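Putative rRNA methylase (Clostridium thermocellum ATCC 27405, PDB 3EEY) binds S-adenosylmethionine and is probably a methyltransferase, possibly one that modifies ribosomal RNA. Local coordinates at residues Gly23-Asp28 / Arg49-Asp54; Asp36-Ala41 / Lys65-Leu70; Ile139-Asp144 / Ala176-Ile181. One frame throughout, in Å; residues are numbered along the deposited sequence.

Interaction 1: residues Gly23-Asp28 / Arg49-Asp54; sequences GDTVVD and RVFGFD. With SAM (S-adenosylmethionine), chain K.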
loop_
_atom_site.group_PDB
_atom_site.type_symbol
_atom_site.label_atom_id
_atom_site.label_comp_id
_atom_site.label_asym_id
_atom_site.label_seq_id
_atom_site.Cartn_x
_atom_site.Cartn_y
_atom_site.Cartn_z
ATOM N N GLY A 23 6.241 -24.869 5.114
ATOM C CA GLY A 23 5.314 -25.984 4.965
ATOM C C GLY A 23 4.067 -25.667 4.156
ATOM O O GLY A 23 3.272 -26.566 3.867
ATOM N N ASP A 24 3.905 -24.398 3.781
ATOM C CA ASP A 24 2.726 -23.930 3.045
ATOM C C ASP A 24 2.727 -24.371 1.593
ATOM O O ASP A 24 3.758 -24.757 1.057
ATOM C CB ASP A 24 2.618 -22.403 3.113
ATOM C CG ASP A 24 2.041 -21.909 4.428
ATOM O OD1 ASP A 24 1.341 -22.689 5.115
ATOM O OD2 ASP A 24 2.279 -20.730 4.770
ATOM N N THR A 25 1.560 -24.328 0.961
ATOM C CA THR A 25 1.471 -24.538 -0.477
ATOM C C THR A 25 1.197 -23.193 -1.139
ATOM O O THR A 25 0.242 -22.505 -0.788
ATOM C CB THR A 25 0.409 -25.600 -0.849
ATOM O OG1 THR A 25 0.755 -26.847 -0.242
ATOM C CG2 THR A 25 0.332 -25.800 -2.364
ATOM N N VAL A 26 2.068 -22.817 -2.072
ATOM C CA VAL A 26 2.010 -21.519 -2.734
ATOM C C VAL A 26 2.069 -21.699 -4.252
ATOM O O VAL A 26 2.427 -22.769 -4.730
ATOM C CB VAL A 26 3.136 -20.552 -2.240
ATOM C CG1 VAL A 26 3.017 -20.278 -0.743
ATOM C CG2 VAL A 26 4.525 -21.100 -2.567
ATOM N N VAL A 27 1.694 -20.659 -4.997
ATOM C CA VAL A 27 1.683 -20.699 -6.462
ATOM C C VAL A 27 2.407 -19.487 -7.059
ATOM O O VAL A 27 2.187 -18.358 -6.637
ATOM C CB VAL A 27 0.225 -20.743 -7.056
ATOM C CG1 VAL A 27 0.258 -21.009 -8.547
ATOM C CG2 VAL A 27 -0.642 -21.788 -6.370
ATOM N N ASP A 28 3.284 -19.743 -8.025
ATOM C CA ASP A 28 3.796 -18.707 -8.901
ATOM C C ASP A 28 3.037 -18.882 -10.208
ATOM O O ASP A 28 3.282 -19.819 -10.958
ATOM C CB ASP A 28 5.313 -18.860 -9.100
ATOM C CG ASP A 28 5.930 -17.705 -9.884
ATOM O OD1 ASP A 28 5.190 -16.851 -10.417
ATOM O OD2 ASP A 28 7.174 -17.653 -9.973
ATOM N N ARG A 49 5.379 -26.721 -0.710
ATOM C CA ARG A 49 5.190 -26.986 -2.133
ATOM C C ARG A 49 4.922 -25.694 -2.909
ATOM O O ARG A 49 4.119 -24.874 -2.496
ATOM C CB ARG A 49 4.062 -28.018 -2.330
ATOM C CG ARG A 49 3.634 -28.307 -3.783
ATOM C CD ARG A 49 4.750 -28.882 -4.668
ATOM N NE ARG A 49 5.468 -29.981 -4.022
ATOM C CZ ARG A 49 6.485 -30.645 -4.562
ATOM N NH1 ARG A 49 6.925 -30.343 -5.778
ATOM N NH2 ARG A 49 7.063 -31.624 -3.880
ATOM N N VAL A 50 5.621 -25.530 -4.027
ATOM C CA VAL A 50 5.417 -24.425 -4.947
ATOM C C VAL A 50 4.951 -24.963 -6.305
ATOM O O VAL A 50 5.618 -25.798 -6.909
ATOM C CB VAL A 50 6.726 -23.617 -5.177
ATOM C CG1 VAL A 50 6.472 -22.402 -6.086
ATOM C CG2 VAL A 50 7.351 -23.195 -3.861
ATOM N N PHE A 51 3.804 -24.481 -6.776
ATOM C CA PHE A 51 3.358 -24.758 -8.129
ATOM C C PHE A 51 3.723 -23.578 -9.014
ATOM O O PHE A 51 3.398 -22.434 -8.705
ATOM C CB PHE A 51 1.846 -25.019 -8.176
ATOM C CG PHE A 51 1.433 -26.329 -7.564
ATOM C CD1 PHE A 51 1.475 -27.503 -8.311
ATOM C CD2 PHE A 51 1.001 -26.392 -6.242
ATOM C CE1 PHE A 51 1.093 -28.721 -7.752
ATOM C CE2 PHE A 51 0.614 -27.605 -5.671
ATOM C CZ PHE A 51 0.659 -28.770 -6.429
ATOM N N GLY A 52 4.418 -23.863 -10.105
ATOM C CA GLY A 52 4.811 -22.836 -11.060
ATOM C C GLY A 52 4.195 -23.053 -12.425
ATOM O O GLY A 52 4.091 -24.184 -12.888
ATOM N N PHE A 53 3.786 -21.964 -13.066
ATOM C CA PHE A 53 3.075 -22.013 -14.336
ATOM C C PHE A 53 3.699 -21.067 -15.341
ATOM O O PHE A 53 4.056 -19.938 -14.992
ATOM C CB PHE A 53 1.603 -21.599 -14.154
ATOM C CG PHE A 53 0.767 -22.597 -13.411
ATOM C CD1 PHE A 53 0.109 -23.624 -14.092
ATOM C CD2 PHE A 53 0.617 -22.507 -12.034
ATOM C CE1 PHE A 53 -0.671 -24.553 -13.409
ATOM C CE2 PHE A 53 -0.156 -23.432 -11.342
ATOM C CZ PHE A 53 -0.792 -24.462 -12.031
ATOM N N ASP A 54 3.818 -21.529 -16.582
ATOM C CA ASP A 54 4.092 -20.667 -17.730
ATOM C C ASP A 54 3.676 -21.380 -19.013
ATOM O O ASP A 54 3.531 -22.604 -19.035
ATOM C CB ASP A 54 5.567 -20.262 -17.793
ATOM C CG ASP A 54 5.762 -18.864 -18.357
ATOM O OD1 ASP A 54 5.438 -18.630 -19.538
ATOM O OD2 ASP A 54 6.254 -17.989 -17.618
HETATM N N SAM K . 7.805 -13.481 -12.214
HETATM C CA SAM K . 8.520 -13.527 -13.528
HETATM C C SAM K . 10.041 -13.489 -13.359
HETATM O O SAM K . 10.799 -13.172 -14.283
HETATM O OXT SAM K . 10.550 -13.796 -12.281
HETATM C CB SAM K . 8.010 -12.430 -14.455
HETATM C CG SAM K . 6.752 -12.844 -15.212
HETATM S SD SAM K . 6.637 -12.134 -16.877
HETATM C CE SAM K . 6.250 -10.409 -16.471
HETATM C "C5'" SAM K . 5.043 -12.812 -17.412
HETATM C "C4'" SAM K . 5.159 -14.315 -17.687
HETATM O "O4'" SAM K . 3.884 -14.928 -17.726
HETATM C "C3'" SAM K . 5.841 -14.612 -19.021
HETATM O "O3'" SAM K . 6.888 -15.527 -18.792
HETATM C "C2'" SAM K . 4.756 -15.227 -19.884
HETATM O "O2'" SAM K . 5.246 -16.211 -20.775
HETATM C "C1'" SAM K . 3.831 -15.817 -18.826
HETATM N N9 SAM K . 2.442 -16.008 -19.287
HETATM C C8 SAM K . 1.772 -15.356 -20.297
HETATM N N7 SAM K . 0.516 -15.862 -20.370
HETATM C C5 SAM K . 0.384 -16.824 -19.424
HETATM C C6 SAM K . -0.663 -17.662 -19.053
HETATM N N6 SAM K . -1.846 -17.619 -19.661
HETATM N N1 SAM K . -0.463 -18.562 -18.031
HETATM C C2 SAM K . 0.743 -18.654 -17.369
HETATM N N3 SAM K . 1.766 -17.816 -17.734
HETATM C C4 SAM K . 1.591 -16.924 -18.742
#
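This contact joins the two parallel strands of a beta-alpha-beta unit, strand 25-28, helix 35-44 and strand 49-53, in the Rossmann-like core. The backbones of T25-D28 and R49-G52 pair one to one, with the axes 4.6 Å apart. V26 hydrogen-bonds both residues flanking its partner V50, and D28 both residues flanking G52. R49 N donates to D24 O, and V26 N to R49 O. F51 N then donates to V26 O, and D28 N to F51 O at 2.8 Å. The last bond, F53 N to D28 O at 3.0 Å, is the most bent, with 139° at the hydrogen.

Side chains divide between the two faces of the sheet. On one face V26 CG2 meets V50 CG2 at 3.7 Å. In V26 that methyl sits between the backbone N and the carbonyl carbon (chi1 -61°), which brings it close to R49 O. L40 of helix 35-44 also packs on V26. T25, V27 and F51 share the other face. T25 CG2 touches F51 CE2 in the plane of the ring, 3.8 Å away. V27 CG1 is anti to its backbone N (chi1 -171°) and reaches F53 CE2 at 3.7 Å. Both phenyl rings thus offer an edge to the neighbouring strand. I79 of strand 76-79 touches both rings too.

D28 and D54 lie at the C-terminal ends of the two strands. D28 OD1 accepts from T30 N, and D28 OD2 is hydrogen-bonded to T37 OG1. D54 grips the ribose of SAM with both oxygens: O2' donates to OD1 at 2.7 Å and O3' to OD2 at 2.8 Å. G32 N hydrogen-bonds OD2 and Q56 N hydrogen-bonds OD1, which holds the carboxylate in place. An acidic residue after the second strand that binds both ribose hydroxyls is typical of class I SAM-dependent methyltransferases.

Interaction 2: residues Asp36-Ala41 / Lys65-Leu70; sequences DTAFLA and KKLTDL. With SAM (S-adenosylmethionine), chain K.
L67 on helix 57-69 reaches across to T37, A38 and A41 on helix 35-44. Its two methyls divide the work. CD2 lies 3.8 Å from A38 CA, so it rests on the helix backbone itself. The same methyl is 4.2 Å from A38 CB and 4.3 Å from A41 CB. CD1 turns to T37 and meets CG2 at 4.1 Å, where the two side chains cross at about a right angle. L67 CG stands anti to its carbonyl carbon (chi1 -68°), which swings the branched end of the side chain over to the facing helix. L70 adds a second contact. Its CD1 touches A38 CB at 3.8 Å. L70 is the first residue past the helical part, and this contact lies toward solvent.

The helix axes are 9.8 Å apart at closest approach and 35° from parallel. A38 and L67 have the nearest CA atoms. The small side chains of A38 and A41 let a leucine methyl come close to the backbone of helix 35-44. L72 and I73 of the following loop also touch L67.

T37 presents its methyl to L67, while its hydroxyl goes to the sheet, at D28. D36 lies beyond the helix contact. Its carboxylate sits between H13 of helix 8-19 and the ligand: OD1 is hydrogen-bonded to H13 NE2, and OD2 is 3.4 Å from the amino N of SAM. A carboxylate this near a probably protonated amino group would be expected to stabilise the positive charge of that group. The contacts between 36-41 and 65-70 are all apolar, made by methyls and the helix backbone. Beside them K66 NZ makes a weak hydrogen bond to N35 OD1, so the two helices also meet through one polar pair.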
loop_
_atom_site.group_PDB
_atom_site.type_symbol
_atom_site.label_atom_id
_atom_site.label_comp_id
_atom_site.label_asym_id
_atom_site.label_seq_id
_atom_site.Cartn_x
_atom_site.Cartn_y
_atom_site.Cartn_z
ATOM N N ASP A 36 10.600 -15.103 -8.723
ATOM C CA ASP A 36 9.528 -15.283 -7.736
ATOM C C ASP A 36 9.351 -16.740 -7.300
ATOM O O ASP A 36 9.002 -16.997 -6.152
ATOM C CB ASP A 36 8.198 -14.742 -8.262
ATOM C CG ASP A 36 8.176 -13.224 -8.382
ATOM O OD1 ASP A 36 9.114 -12.558 -7.910
ATOM O OD2 ASP A 36 7.200 -12.693 -8.948
ATOM N N THR A 37 9.583 -17.679 -8.221
ATOM C CA THR A 37 9.510 -19.113 -7.922
ATOM C C THR A 37 10.566 -19.506 -6.887
ATOM O O THR A 37 10.254 -20.199 -5.921
ATOM C CB THR A 37 9.685 -20.001 -9.185
ATOM O OG1 THR A 37 9.195 -19.322 -10.348
ATOM C CG2 THR A 37 8.948 -21.330 -9.008
ATOM N N ALA A 38 11.799 -19.039 -7.095
ATOM C CA ALA A 38 12.914 -19.265 -6.166
ATOM C C ALA A 38 12.635 -18.632 -4.811
ATOM O O ALA A 38 12.858 -19.249 -3.761
ATOM C CB ALA A 38 14.217 -18.723 -6.747
ATOM N N PHE A 39 12.141 -17.397 -4.861
ATOM C CA PHE A 39 11.709 -16.648 -3.682
ATOM C C PHE A 39 10.646 -17.400 -2.862
ATOM O O PHE A 39 10.769 -17.518 -1.644
ATOM C CB PHE A 39 11.200 -15.259 -4.104
ATOM C CG PHE A 39 10.421 -14.543 -3.042
ATOM C CD1 PHE A 39 11.050 -14.058 -1.909
ATOM C CD2 PHE A 39 9.056 -14.336 -3.184
ATOM C CE1 PHE A 39 10.333 -13.393 -0.923
ATOM C CE2 PHE A 39 8.336 -13.669 -2.209
ATOM C CZ PHE A 39 8.974 -13.199 -1.074
ATOM N N LEU A 40 9.615 -17.902 -3.537
ATOM C CA LEU A 40 8.572 -18.705 -2.892
ATOM C C LEU A 40 9.099 -20.027 -2.325
ATOM O O LEU A 40 8.690 -20.452 -1.236
ATOM C CB LEU A 40 7.415 -18.966 -3.857
ATOM C CG LEU A 40 6.439 -17.826 -4.151
ATOM C CD1 LEU A 40 5.553 -18.170 -5.338
ATOM C CD2 LEU A 40 5.595 -17.465 -2.936
ATOM N N ALA A 41 10.016 -20.657 -3.058
ATOM C CA ALA A 41 10.653 -21.906 -2.641
ATOM C C ALA A 41 11.482 -21.778 -1.359
ATOM O O ALA A 41 11.478 -22.679 -0.518
ATOM C CB ALA A 41 11.498 -22.466 -3.775
ATOM N N LYS A 65 16.452 -24.350 -14.523
ATOM C CA LYS A 65 17.881 -24.099 -14.379
ATOM C C LYS A 65 18.184 -23.303 -13.108
ATOM O O LYS A 65 19.072 -23.666 -12.343
ATOM C CB LYS A 65 18.421 -23.374 -15.610
ATOM C CG LYS A 65 19.929 -23.158 -15.604
ATOM C CD LYS A 65 20.372 -22.373 -16.824
ATOM C CE LYS A 65 21.772 -21.814 -16.651
ATOM N NZ LYS A 65 22.811 -22.877 -16.538
ATOM N N LYS A 66 17.421 -22.233 -12.900
ATOM C CA LYS A 66 17.480 -21.402 -11.693
ATOM C C LYS A 66 17.341 -22.187 -10.391
ATOM O O LYS A 66 18.194 -22.084 -9.512
ATOM C CB LYS A 66 16.384 -20.341 -11.750
ATOM C CG LYS A 66 16.868 -18.948 -12.071
ATOM C CD LYS A 66 16.997 -18.138 -10.792
ATOM C CE LYS A 66 17.295 -16.658 -11.016
ATOM N NZ LYS A 66 17.175 -16.166 -12.412
ATOM N N LEU A 67 16.269 -22.970 -10.288
ATOM C CA LEU A 67 15.953 -23.707 -9.077
ATOM C C LEU A 67 16.930 -24.840 -8.773
ATOM O O LEU A 67 17.195 -25.115 -7.608
ATOM C CB LEU A 67 14.526 -24.242 -9.153
ATOM C CG LEU A 67 13.389 -23.221 -9.127
ATOM C CD1 LEU A 67 12.136 -23.857 -9.680
ATOM C CD2 LEU A 67 13.149 -22.681 -7.729
ATOM N N THR A 68 17.460 -25.478 -9.817
ATOM C CA THR A 68 18.432 -26.572 -9.669
ATOM C C THR A 68 19.772 -26.007 -9.184
ATOM O O THR A 68 20.453 -26.614 -8.344
ATOM C CB THR A 68 18.621 -27.373 -10.998
ATOM O OG1 THR A 68 17.340 -27.684 -11.566
ATOM C CG2 THR A 68 19.393 -28.674 -10.764
ATOM N N ASP A 69 20.112 -24.828 -9.711
ATOM C CA ASP A 69 21.303 -24.070 -9.326
ATOM C C ASP A 69 21.300 -23.661 -7.858
ATOM O O ASP A 69 22.360 -23.571 -7.247
ATOM C CB ASP A 69 21.451 -22.806 -10.184
ATOM C CG ASP A 69 22.032 -23.086 -11.567
ATOM O OD1 ASP A 69 22.357 -24.257 -11.871
ATOM O OD2 ASP A 69 22.156 -22.124 -12.361
ATOM N N LEU A 70 20.114 -23.421 -7.300
ATOM C CA LEU A 70 19.992 -22.946 -5.923
ATOM C C LEU A 70 19.579 -24.009 -4.928
ATOM O O LEU A 70 19.319 -23.680 -3.773
ATOM C CB LEU A 70 18.999 -21.793 -5.840
ATOM C CG LEU A 70 19.113 -20.645 -6.839
ATOM C CD1 LEU A 70 17.923 -19.724 -6.701
ATOM C CD2 LEU A 70 20.413 -19.875 -6.683
HETATM N N SAM K . 7.805 -13.481 -12.214
HETATM C CA SAM K . 8.520 -13.527 -13.528
HETATM C C SAM K . 10.041 -13.489 -13.359
HETATM O O SAM K . 10.799 -13.172 -14.283
HETATM O OXT SAM K . 10.550 -13.796 -12.281
HETATM C CB SAM K . 8.010 -12.430 -14.455
HETATM C CG SAM K . 6.752 -12.844 -15.212
HETATM S SD SAM K . 6.637 -12.134 -16.877
HETATM C CE SAM K . 6.250 -10.409 -16.471
HETATM C "C5'" SAM K . 5.043 -12.812 -17.412
HETATM C "C4'" SAM K . 5.159 -14.315 -17.687
HETATM O "O4'" SAM K . 3.884 -14.928 -17.726
HETATM C "C3'" SAM K . 5.841 -14.612 -19.021
HETATM O "O3'" SAM K . 6.888 -15.527 -18.792
HETATM C "C2'" SAM K . 4.756 -15.227 -19.884
HETATM O "O2'" SAM K . 5.246 -16.211 -20.775
HETATM C "C1'" SAM K . 3.831 -15.817 -18.826
HETATM N N9 SAM K . 2.442 -16.008 -19.287
HETATM C C8 SAM K . 1.772 -15.356 -20.297
HETATM N N7 SAM K . 0.516 -15.862 -20.370
HETATM C C5 SAM K . 0.384 -16.824 -19.424
HETATM C C6 SAM K . -0.663 -17.662 -19.053
HETATM N N6 SAM K . -1.846 -17.619 -19.661
HETATM N N1 SAM K . -0.463 -18.562 -18.031
HETATM C C2 SAM K . 0.743 -18.654 -17.369
HETATM N N3 SAM K . 1.766 -17.816 -17.734
HETATM C C4 SAM K . 1.591 -16.924 -18.742
#

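Interaction 3: residues Ile139-Asp144 / Ala176-Ile181; sequences IYYGGD and ANCPPI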
loop_
_atom_site.group_PDB
_atom_site.type_symbol
_atom_site.label_atom_id
_atom_site.label_comp_id
_atom_site.label_asym_id
_atom_site.label_seq_id
_atom_site.Cartn_x
_atom_site.Cartn_y
_atom_site.Cartn_z
ATOM N N ILE A 139 1.181 -5.301 -11.800
ATOM C CA ILE A 139 0.657 -5.000 -13.126
ATOM C C ILE A 139 1.608 -4.061 -13.852
ATOM O O ILE A 139 1.824 -2.928 -13.424
ATOM C CB ILE A 139 -0.760 -4.355 -13.065
ATOM C CG1 ILE A 139 -1.751 -5.274 -12.343
ATOM C CG2 ILE A 139 -1.259 -4.027 -14.476
ATOM C CD1 ILE A 139 -3.085 -4.619 -11.991
ATOM N N TYR A 140 2.190 -4.546 -14.944
ATOM C CA TYR A 140 2.966 -3.710 -15.851
ATOM C C TYR A 140 2.108 -3.340 -17.033
ATOM O O TYR A 140 1.292 -4.135 -17.495
ATOM C CB TYR A 140 4.190 -4.436 -16.367
ATOM C CG TYR A 140 5.193 -4.812 -15.310
ATOM C CD1 TYR A 140 6.339 -4.050 -15.112
ATOM C CD2 TYR A 140 5.015 -5.951 -14.522
ATOM C CE1 TYR A 140 7.281 -4.407 -14.145
ATOM C CE2 TYR A 140 5.941 -6.308 -13.559
ATOM C CZ TYR A 140 7.066 -5.537 -13.369
ATOM O OH TYR A 140 7.989 -5.894 -12.409
ATOM N N TYR A 141 2.323 -2.137 -17.537
ATOM C CA TYR A 141 1.487 -1.572 -18.581
ATOM C C TYR A 141 2.293 -0.525 -19.332
ATOM O O TYR A 141 3.449 -0.283 -18.995
ATOM C CB TYR A 141 0.189 -0.987 -17.993
ATOM C CG TYR A 141 0.366 0.118 -16.967
ATOM C CD1 TYR A 141 0.958 -0.135 -15.728
ATOM C CD2 TYR A 141 -0.091 1.408 -17.222
ATOM C CE1 TYR A 141 1.120 0.859 -14.796
ATOM C CE2 TYR A 141 0.060 2.421 -16.279
ATOM C CZ TYR A 141 0.670 2.138 -15.065
ATOM O OH TYR A 141 0.832 3.125 -14.110
ATOM N N GLY A 142 1.689 0.080 -20.352
ATOM C CA GLY A 142 2.406 0.984 -21.249
ATOM C C GLY A 142 3.312 0.172 -22.145
ATOM O O GLY A 142 3.176 -1.051 -22.218
ATOM N N GLY A 143 4.238 0.840 -22.829
ATOM C CA GLY A 143 5.205 0.154 -23.696
ATOM C C GLY A 143 4.558 -0.795 -24.692
ATOM O O GLY A 143 3.456 -0.526 -25.186
ATOM N N ASP A 144 5.228 -1.919 -24.957
ATOM C CA ASP A 144 4.707 -2.967 -25.845
ATOM C C ASP A 144 3.430 -3.592 -25.279
ATOM O O ASP A 144 2.499 -3.908 -26.024
ATOM C CB ASP A 144 5.759 -4.062 -26.076
ATOM C CG ASP A 144 6.957 -3.581 -26.893
ATOM O OD1 ASP A 144 7.424 -4.356 -27.758
ATOM O OD2 ASP A 144 7.440 -2.446 -26.674
ATOM N N ALA A 176 6.215 9.220 -13.733
ATOM C CA ALA A 176 5.843 9.109 -15.138
ATOM C C ALA A 176 6.302 7.759 -15.679
ATOM O O ALA A 176 6.975 6.997 -14.966
ATOM C CB ALA A 176 6.465 10.248 -15.940
ATOM N N ASN A 177 5.936 7.481 -16.931
ATOM C CA ASN A 177 6.350 6.269 -17.655
ATOM C C ASN A 177 5.858 4.978 -16.988
ATOM O O ASN A 177 6.631 4.049 -16.723
ATOM C CB ASN A 177 7.869 6.264 -17.950
ATOM C CG ASN A 177 8.273 5.265 -19.039
ATOM O OD1 ASN A 177 7.464 4.868 -19.888
ATOM N ND2 ASN A 177 9.538 4.857 -19.012
ATOM N N CYS A 178 4.556 4.974 -16.701
ATOM C CA CYS A 178 3.815 3.797 -16.237
ATOM C C CYS A 178 4.481 3.000 -15.116
ATOM O O CYS A 178 4.915 1.866 -15.349
ATOM C CB CYS A 178 3.528 2.875 -17.420
ATOM S SG CYS A 178 2.731 3.720 -18.769
ATOM N N PRO A 179 4.579 3.586 -13.905
ATOM C CA PRO A 179 5.166 2.805 -12.822
ATOM C C PRO A 179 4.250 1.609 -12.526
ATOM O O PRO A 179 3.021 1.760 -12.518
ATOM C CB PRO A 179 5.197 3.797 -11.649
ATOM C CG PRO A 179 4.142 4.794 -11.965
ATOM C CD PRO A 179 4.151 4.922 -13.448
ATOM N N PRO A 180 4.836 0.412 -12.362
ATOM C CA PRO A 180 4.049 -0.794 -12.074
ATOM C C PRO A 180 3.141 -0.663 -10.848
ATOM O O PRO A 180 3.506 -0.038 -9.850
ATOM C CB PRO A 180 5.122 -1.872 -11.855
ATOM C CG PRO A 180 6.303 -1.375 -12.614
ATOM C CD PRO A 180 6.279 0.114 -12.472
ATOM N N ILE A 181 1.953 -1.243 -10.960
ATOM C CA ILE A 181 0.914 -1.166 -9.938
ATOM C C ILE A 181 0.851 -2.464 -9.137
ATOM O O ILE A 181 0.905 -3.528 -9.722
ATOM C CB ILE A 181 -0.436 -0.879 -10.615
ATOM C CG1 ILE A 181 -0.475 0.575 -11.099
ATOM C CG2 ILE A 181 -1.614 -1.169 -9.696
ATOM C CD1 ILE A 181 -1.614 0.865 -12.049
HETATM O O HOH W 1 4.355 -0.765 -16.168
#
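C178 lies against the ring of Y141. Its CB sits over one face, 3.8 Å from the ring centroid, and its SG makes an oblique sulfur-aromatic contact. G142 CA comes close to the sulfur, 3.7 Å from SG, and the positive phi of G142 favours glycine. C178 O takes a hydrogen bond from a water that accepts from Y141 N, so the water bridges the two loops.

P179 offers its carbonyl O to Y141 OH, which donates at 3.0 Å. Y141 CG lies between its backbone N and carbonyl carbon (chi1 60°). This brings the ring face across to C178 CB and puts OH at P179 O. K150 adds a cation-pi contact to this ring. In the mixed sheet, one loop leaves strand 133-139 and the other leads into its antiparallel neighbour, strand 181-187.

P180 CB sits over a face of the Y140 ring, in a CH-pi contact offset toward the rim. Its CG is 3.5 Å from Y140 CE1. The Y140 side chain is about 5 Å from the bound SAM.

I181 closes an antiparallel hydrogen-bonded pair with I139. I139 N donates to I181 O at 2.7 Å, and I181 N to I139 O at 3.0 Å.

All three contacts sit in or beside one mixed sheet. Interactions 1 and 2 have centres 11 Å apart and touch directly. They alternate along the chain, since helix 35-44 connects the two strands of interaction 1. V50 packs on A41, and V27 O lies against L40 CD1. Both also contact SAM. Interaction 3 comes later in the chain, 26 Å from each by centres. It lies in the loops at the end of strand 133-139 and the start of strand 181-187, across the chain's centre from interaction 1. Y140 nevertheless approaches SAM, so the ligand lies between the first beta-alpha-beta unit and this later loop region.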